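Local atomic coordinates of inactive poly [ADP-ribose] polymerase RCD1 (Arabidopsis thaliana, PDB entry 5NGO), a protein that carries a PARP-like domain regarded as inactive in ADP-ribosylation and, as the target of the downy mildew effector HaRxL106, is linked to plant immunity. Residues A[113-116]-A[120-123]. Numbering follows the deposited sequence.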
ATOM      1  N   CYS A 113       6.712  10.220   3.396  1.00 57.00           N
ATOM      2  CA  CYS A 113       7.892   9.391   3.239  1.00 55.30           C
ATOM      3  C   CYS A 113       9.135  10.075   3.799  1.00 57.44           C
ATOM      4  O   CYS A 113       9.553  11.102   3.287  1.00 56.14           O
ATOM      5  CB  CYS A 113       8.127   9.050   1.756  1.00 53.12           C
ATOM      6  SG  CYS A 113       6.774   8.169   0.918  1.00 47.66           S
ATOM      7  N   ASP A 114       9.705   9.508   4.856  1.00 58.83           N
ATOM      8  CA  ASP A 114      10.903  10.050   5.515  1.00 63.03           C
ATOM      9  C   ASP A 114      12.113  10.199   4.598  1.00 62.17           C
ATOM     10  O   ASP A 114      12.497   9.263   3.907  1.00 60.68           O
ATOM     11  CB  ASP A 114      11.323   9.172   6.699  1.00 66.15           C
ATOM     12  CG  ASP A 114      10.386   9.297   7.896  1.00 70.09           C
ATOM     13  OD1 ASP A 114       9.222   9.751   7.744  1.00 72.30           O
ATOM     14  OD2 ASP A 114      10.821   8.911   9.000  1.00 72.94           O
ATOM     15  N   VAL A 115      12.713  11.377   4.625  1.00 62.24           N
ATOM     16  CA  VAL A 115      14.005  11.628   3.992  1.00 61.52           C
ATOM     17  C   VAL A 115      15.121  10.869   4.728  1.00 61.18           C
ATOM     18  O   VAL A 115      15.151  10.848   5.948  1.00 61.38           O
ATOM     19  CB  VAL A 115      14.297  13.155   3.952  1.00 62.90           C
ATOM     20  CG1 VAL A 115      15.767  13.462   3.807  1.00 64.95           C
ATOM     21  CG2 VAL A 115      13.532  13.807   2.827  1.00 62.59           C
ATOM     22  N   ASP A 116      16.011  10.237   3.964  1.00 59.19           N
ATOM     23  CA  ASP A 116      17.220   9.606   4.511  1.00 58.81           C
ATOM     24  C   ASP A 116      18.382  10.617   4.484  1.00 61.35           C
ATOM     25  O   ASP A 116      18.187  11.785   4.149  1.00 58.42           O
ATOM     26  CB  ASP A 116      17.553   8.290   3.773  1.00 56.47           C
ATOM     27  CG  ASP A 116      18.092   8.482   2.343  1.00 55.71           C
ATOM     28  OD1 ASP A 116      18.339   9.620   1.882  1.00 54.03           O
ATOM     29  OD2 ASP A 116      18.276   7.446   1.661  1.00 55.34           O
ATOM     30  N   VAL A 120      16.758  11.426  -0.012  1.00 50.50           N
ATOM     31  CA  VAL A 120      15.983  10.503  -0.835  1.00 48.27           C
ATOM     32  C   VAL A 120      14.826   9.953   0.001  1.00 46.73           C
ATOM     33  O   VAL A 120      14.975   9.677   1.188  1.00 45.84           O
ATOM     34  CB  VAL A 120      16.884   9.364  -1.405  1.00 47.60           C
ATOM     35  CG1 VAL A 120      16.100   8.329  -2.178  1.00 44.97           C
ATOM     36  CG2 VAL A 120      18.009   9.914  -2.249  1.00 49.05           C
ATOM     37  N   ARG A 121      13.689   9.791  -0.662  1.00 45.40           N
ATOM     38  CA  ARG A 121      12.462   9.267  -0.074  1.00 45.39           C
ATOM     39  C   ARG A 121      12.068   7.973  -0.769  1.00 44.46           C
ATOM     40  O   ARG A 121      12.507   7.712  -1.890  1.00 44.26           O
ATOM     41  CB  ARG A 121      11.344  10.291  -0.238  1.00 45.41           C
ATOM     42  CG  ARG A 121      11.572  11.584   0.510  1.00 47.43           C
ATOM     43  CD  ARG A 121      10.530  12.606   0.085  1.00 48.61           C
ATOM     44  NE  ARG A 121      10.780  13.923   0.669  1.00 48.94           N
ATOM     45  CZ  ARG A 121      10.196  14.421   1.759  1.00 49.72           C
ATOM     46  NH1 ARG A 121       9.282  13.730   2.455  1.00 48.68           N
ATOM     47  NH2 ARG A 121      10.534  15.638   2.157  1.00 53.07           N
ATOM     48  N   TYR A 122      11.247   7.178  -0.095  1.00 44.12           N
ATOM     49  CA  TYR A 122      10.924   5.821  -0.529  1.00 44.37           C
ATOM     50  C   TYR A 122       9.450   5.539  -0.362  1.00 42.73           C
ATOM     51  O   TYR A 122       8.907   5.664   0.732  1.00 44.19           O
ATOM     52  CB  TYR A 122      11.700   4.788   0.283  1.00 46.41           C
ATOM     53  CG  TYR A 122      13.194   4.954   0.254  1.00 47.61           C
ATOM     54  CD1 TYR A 122      13.835   5.811   1.125  1.00 49.57           C
ATOM     55  CD2 TYR A 122      13.975   4.247  -0.670  1.00 48.14           C
ATOM     56  CE1 TYR A 122      15.216   5.967   1.098  1.00 51.46           C
ATOM     57  CE2 TYR A 122      15.363   4.368  -0.705  1.00 49.50           C
ATOM     58  CZ  TYR A 122      15.984   5.247   0.180  1.00 51.28           C
ATOM     59  OH  TYR A 122      17.352   5.405   0.185  1.00 52.95           O
ATOM     60  N   MET A 123       8.811   5.128  -1.449  1.00 43.13           N
ATOM     61  CA  MET A 123       7.401   4.755  -1.463  1.00 44.30           C
ATOM     62  C   MET A 123       7.285   3.354  -2.088  1.00 41.80           C
ATOM     63  O   MET A 123       7.888   3.099  -3.145  1.00 39.68           O
ATOM     64  CB  MET A 123       6.650   5.765  -2.326  1.00 45.83           C
ATOM     65  CG  MET A 123       5.133   5.564  -2.363  1.00 48.19           C
ATOM     66  SD  MET A 123       4.219   6.563  -1.224  1.00 54.74           S
ATOM     67  CE  MET A 123       3.859   7.940  -2.294  1.00 55.88           C
TER
HETATM   68  O   HOH W   1      10.998   7.419   2.808  1.00 37.60           O
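Asp116 OD2 meets the Tyr122 ring at its edge, near the ring plane, while Val115 CG2 lies over one face of the Arg121 guanidinium, 3.5 Å from NE and displaced toward the rim. Both contacts belong to the turn that leads into strand 121-129 of the PARP-type catalytic fold, where loop residues 113-116 double back against residues 120-123, their directions 147° apart. Tyr122 OH donates to Asp116 OD2 (2.7 Å), nearly in line with the C-O bond, and the carboxylate stands 69° from the ring plane. The other carboxylate oxygen turns to the backbone: Val120 N approaches Asp116 OD1 from above the carboxylate plane at 3.1 Å, and Asn118 N of the intervening turn also binds OD1. Asp116 N in turn donates to Val120 O (3.0 Å). Side chain and backbone of Asp116 thus tie the loop at three points, and CG, set between its own N and carbonyl carbon (chi1 72°), brings the carboxylate up against Val120, within reach of its N. Farther along, one water bridges the two backbones, donating to Asp114 O (2.6 Å) and accepting from Tyr122 N. Arg121 runs extended from CG to NE, crossing Val115 at a slant, and its NH1 makes a weak bond to Cys113 O, with another weak one to Arg111 O. Phe182 of the neighbouring strand 174-182 packs against Cys113, Arg121 and Met123. At the buried end, Cys113 SG sits 3.7 Å from Met123 SD, sulfur against sulfur.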